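Local coordinates for protein ricin B lectin (Clostridium thermocellum, PDB 3VSF) that probably hydrolyses beta-1,3-galactans from the chain end as a family 43 exo-beta-1,3-galactanase, and carries a galactose-binding lectin domain of the ricin B type, at residues A[375-387]-A[430-442]. Residues are numbered along the deposited sequence; the frame is centred on the assembly and turned at random.
Sequences DVLDGSVDNAAQI and DGGVLIQYTSNGG
In the ricin-type lectin domain, beside its galactose-binding site, strands 385-390 and 432-437 meet as antiparallel but splayed neighbours, with 126° between the N-to-C directions of their short segments, and Gln436 reaches from the second into the loop that leads into the first. Its CG stands between the backbone N and the carbonyl carbon (chi1 66°) with the chain extended beyond, which carries the amide past Ala385 CB to the loop backbone. There NE2 donates to Asp382 O (2.8 Å) and to Ser380 O (2.9 Å), both bonds bent and both acceptors tilted from the amide plane; two carbonyls share one nitrogen, which favours this rotation of the amide. Val376 packs against this group at about a right angle, CG2 3.5 Å from OE1.

The backbones pair through Gln436 N to Ala385 O (3.0 Å) and Ile387 N to Leu434 O (3.1 Å), while Ala384 N reaches Gln436 O just after a type II turn. Such strand pairs, repeated with pseudo-threefold symmetry, characterise the beta-trefoil; here strand 479-484 pairs with both, and the buried Ile387 and Leu434 meet through their CB atoms, Ile387 also touching Ile481 and Leu421.

At the Tyr437 end of the strand, the Asn383 amide meets the Tyr437 ring obliquely, the two planes 31° apart and ND2 3.2 Å from CE1, and OD1 accepts a weak bond from Thr438 N. Ala384 CB touches Ile435 CD1 (4.0 Å) and the tyrosine ring. Tyr437 also touches Asp422, a galactose-binding residue like Asn440, though no galactose is bound in this model; Asn440 OD1 accepts from Gly442 N in an Asx turn.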
loop_
_atom_site.group_PDB
_atom_site.type_symbol
_atom_site.label_atom_id
_atom_site.label_comp_id
_atom_site.label_asym_id
_atom_site.label_seq_id
_atom_site.Cartn_x
_atom_site.Cartn_y
_atom_site.Cartn_z
ATOM N N ASP A 375 9.118 22.019 17.152
ATOM C CA ASP A 375 8.967 22.520 15.792
ATOM C C ASP A 375 9.788 21.689 14.811
ATOM O O ASP A 375 10.575 20.832 15.215
ATOM C CB ASP A 375 9.399 23.990 15.729
ATOM C CG ASP A 375 9.091 24.638 14.393
ATOM O OD1 ASP A 375 8.041 24.315 13.802
ATOM O OD2 ASP A 375 9.900 25.472 13.933
ATOM N N VAL A 376 9.594 21.939 13.520
ATOM C CA VAL A 376 10.388 21.292 12.484
ATOM C C VAL A 376 11.360 22.303 11.888
ATOM O O VAL A 376 10.989 23.445 11.623
ATOM C CB VAL A 376 9.499 20.719 11.362
ATOM C CG1 VAL A 376 10.354 20.131 10.252
ATOM C CG2 VAL A 376 8.548 19.672 11.920
ATOM N N LEU A 377 12.606 21.884 11.686
ATOM C CA LEU A 377 13.628 22.771 11.141
ATOM C C LEU A 377 13.166 23.425 9.843
ATOM O O LEU A 377 12.736 22.743 8.911
ATOM C CB LEU A 377 14.938 22.015 10.913
ATOM C CG LEU A 377 16.085 22.845 10.330
ATOM C CD1 LEU A 377 16.343 24.079 11.183
ATOM C CD2 LEU A 377 17.349 22.009 10.192
ATOM N N ASP A 378 13.258 24.751 9.793
ATOM C CA ASP A 378 12.844 25.517 8.621
ATOM C C ASP A 378 11.387 25.255 8.256
ATOM O O ASP A 378 10.976 25.475 7.118
ATOM C CB ASP A 378 13.752 25.211 7.425
ATOM C CG ASP A 378 15.176 25.689 7.637
ATOM O OD1 ASP A 378 15.363 26.734 8.295
ATOM O OD2 ASP A 378 16.109 25.020 7.145
ATOM N N GLY A 379 10.612 24.789 9.230
ATOM C CA GLY A 379 9.213 24.468 9.009
ATOM C C GLY A 379 9.016 23.599 7.782
ATOM O O GLY A 379 8.021 23.732 7.069
ATOM N N SER A 380 9.968 22.703 7.540
ATOM C CA SER A 380 9.942 21.857 6.354
ATOM C C SER A 380 8.915 20.735 6.466
ATOM O O SER A 380 8.594 20.277 7.562
ATOM C CB SER A 380 11.331 21.267 6.091
ATOM O OG SER A 380 11.329 20.446 4.935
ATOM N N VAL A 381 8.400 20.304 5.321
ATOM C CA VAL A 381 7.483 19.173 5.270
ATOM C C VAL A 381 8.199 17.958 4.696
ATOM O O VAL A 381 7.607 16.891 4.538
ATOM C CB VAL A 381 6.240 19.484 4.418
ATOM C CG1 VAL A 381 5.359 20.506 5.121
ATOM C CG2 VAL A 381 6.649 19.974 3.038
ATOM N N ASP A 382 9.479 18.133 4.382
ATOM C CA ASP A 382 10.298 17.053 3.845
ATOM C C ASP A 382 10.376 15.886 4.821
ATOM O O ASP A 382 10.247 16.065 6.031
ATOM C CB ASP A 382 11.705 17.558 3.522
ATOM C CG ASP A 382 11.727 18.507 2.341
ATOM O OD1 ASP A 382 10.640 18.940 1.907
ATOM O OD2 ASP A 382 12.832 18.822 1.850
ATOM N N ASN A 383 10.589 14.689 4.285
ATOM C CA ASN A 383 10.706 13.499 5.114
ATOM C C ASN A 383 12.057 13.456 5.821
ATOM O O ASN A 383 13.077 13.836 5.246
ATOM C CB ASN A 383 10.508 12.239 4.267
ATOM C CG ASN A 383 10.222 11.012 5.106
ATOM O OD1 ASN A 383 9.632 11.106 6.184
ATOM N ND2 ASN A 383 10.640 9.849 4.617
ATOM N N ALA A 384 12.051 13.000 7.071
ATOM C CA ALA A 384 13.269 12.897 7.875
ATOM C C ALA A 384 13.834 14.261 8.271
ATOM O O ALA A 384 15.000 14.371 8.650
ATOM C CB ALA A 384 14.325 12.067 7.152
ATOM N N ALA A 385 13.004 15.295 8.184
ATOM C CA ALA A 385 13.418 16.638 8.578
ATOM C C ALA A 385 13.727 16.692 10.072
ATOM O O ALA A 385 13.016 16.098 10.882
ATOM C CB ALA A 385 12.346 17.654 8.217
ATOM N N GLN A 386 14.791 17.405 10.426
ATOM C CA GLN A 386 15.231 17.502 11.814
ATOM C C GLN A 386 14.220 18.240 12.685
ATOM O O GLN A 386 13.665 19.260 12.279
ATOM C CB GLN A 386 16.590 18.201 11.892
ATOM C CG GLN A 386 17.066 18.491 13.309
ATOM C CD GLN A 386 17.467 17.237 14.059
ATOM O OE1 GLN A 386 18.260 16.434 13.567
ATOM N NE2 GLN A 386 16.918 17.059 15.255
ATOM N N ILE A 387 13.985 17.717 13.884
ATOM C CA ILE A 387 13.089 18.357 14.840
ATOM C C ILE A 387 13.869 19.298 15.750
ATOM O O ILE A 387 14.855 18.900 16.371
ATOM C CB ILE A 387 12.345 17.323 15.706
ATOM C CG1 ILE A 387 11.465 16.429 14.829
ATOM C CG2 ILE A 387 11.502 18.019 16.759
ATOM C CD1 ILE A 387 10.394 17.183 14.068
ATOM N N ASP A 430 21.754 7.627 23.916
ATOM C CA ASP A 430 21.651 9.029 24.300
ATOM C C ASP A 430 22.123 9.913 23.154
ATOM O O ASP A 430 23.099 9.594 22.475
ATOM C CB ASP A 430 22.489 9.315 25.550
ATOM C CG ASP A 430 21.843 8.797 26.820
ATOM O OD1 ASP A 430 20.606 8.620 26.833
ATOM O OD2 ASP A 430 22.572 8.579 27.811
ATOM N N GLY A 431 21.430 11.024 22.940
ATOM C CA GLY A 431 21.799 11.956 21.893
ATOM C C GLY A 431 21.195 11.587 20.554
ATOM O O GLY A 431 21.440 12.255 19.550
ATOM N N GLY A 432 20.407 10.516 20.541
ATOM C CA GLY A 432 19.734 10.076 19.333
ATOM C C GLY A 432 18.779 11.131 18.808
ATOM O O GLY A 432 17.785 11.461 19.455
ATOM N N VAL A 433 19.085 11.658 17.628
ATOM C CA VAL A 433 18.304 12.738 17.034
ATOM C C VAL A 433 16.857 12.345 16.745
ATOM O O VAL A 433 16.578 11.218 16.336
ATOM C CB VAL A 433 18.966 13.249 15.738
ATOM C CG1 VAL A 433 17.919 13.529 14.669
ATOM C CG2 VAL A 433 19.808 14.484 16.020
ATOM N N LEU A 434 15.941 13.284 16.969
ATOM C CA LEU A 434 14.536 13.093 16.624
ATOM C C LEU A 434 14.207 13.789 15.309
ATOM O O LEU A 434 14.683 14.892 15.043
ATOM C CB LEU A 434 13.628 13.621 17.737
ATOM C CG LEU A 434 13.129 12.605 18.767
ATOM C CD1 LEU A 434 14.282 11.802 19.345
ATOM C CD2 LEU A 434 12.345 13.300 19.871
ATOM N N ILE A 435 13.391 13.137 14.488
ATOM C CA ILE A 435 12.996 13.688 13.199
ATOM C C ILE A 435 11.505 13.490 12.974
ATOM O O ILE A 435 10.829 12.841 13.771
ATOM C CB ILE A 435 13.749 13.006 12.040
ATOM C CG1 ILE A 435 13.407 11.515 11.989
ATOM C CG2 ILE A 435 15.249 13.204 12.181
ATOM C CD1 ILE A 435 14.118 10.759 10.887
ATOM N N GLN A 436 10.992 14.061 11.890
ATOM C CA GLN A 436 9.640 13.753 11.445
ATOM C C GLN A 436 9.738 12.761 10.294
ATOM O O GLN A 436 10.466 12.990 9.328
ATOM C CB GLN A 436 8.892 15.016 11.013
ATOM C CG GLN A 436 9.457 15.696 9.776
ATOM C CD GLN A 436 8.548 16.789 9.249
ATOM O OE1 GLN A 436 7.499 17.071 9.829
ATOM N NE2 GLN A 436 8.942 17.406 8.143
ATOM N N TYR A 437 9.020 11.650 10.402
ATOM C CA TYR A 437 9.123 10.593 9.405
ATOM C C TYR A 437 7.755 10.024 9.057
ATOM O O TYR A 437 6.793 10.190 9.807
ATOM C CB TYR A 437 10.045 9.480 9.910
ATOM C CG TYR A 437 10.629 8.613 8.819
ATOM C CD1 TYR A 437 11.651 9.085 8.005
ATOM C CD2 TYR A 437 10.170 7.319 8.610
ATOM C CE1 TYR A 437 12.194 8.295 7.008
ATOM C CE2 TYR A 437 10.707 6.522 7.614
ATOM C CZ TYR A 437 11.718 7.015 6.818
ATOM O OH TYR A 437 12.257 6.227 5.825
ATOM N N THR A 438 7.676 9.357 7.911
ATOM C CA THR A 438 6.441 8.722 7.475
ATOM C C THR A 438 5.987 7.711 8.519
ATOM O O THR A 438 6.803 6.981 9.081
ATOM C CB THR A 438 6.636 7.999 6.132
ATOM O OG1 THR A 438 7.149 6.682 6.365
ATOM C CG2 THR A 438 7.612 8.767 5.255
ATOM N N SER A 439 4.687 7.672 8.786
ATOM C CA SER A 439 4.147 6.731 9.759
ATOM C C SER A 439 4.366 5.299 9.283
ATOM O O SER A 439 4.055 4.964 8.141
ATOM C CB SER A 439 2.658 6.990 9.994
ATOM O OG SER A 439 2.142 6.121 10.986
ATOM N N ASN A 440 4.908 4.459 10.158
ATOM C CA ASN A 440 5.198 3.075 9.798
ATOM C C ASN A 440 4.960 2.093 10.942
ATOM O O ASN A 440 5.502 0.987 10.945
ATOM C CB ASN A 440 6.629 2.944 9.276
ATOM C CG ASN A 440 7.663 3.422 10.276
ATOM O OD1 ASN A 440 7.462 3.331 11.487
ATOM N ND2 ASN A 440 8.776 3.939 9.771
ATOM N N GLY A 441 4.150 2.507 11.911
ATOM C CA GLY A 441 3.778 1.646 13.020
ATOM C C GLY A 441 4.940 1.243 13.907
ATOM O O GLY A 441 4.781 0.428 14.816
ATOM N N GLY A 442 6.111 1.816 13.647
ATOM C CA GLY A 442 7.292 1.516 14.435
ATOM C C GLY A 442 7.175 2.032 15.855
ATOM O O GLY A 442 6.551 3.065 16.098
#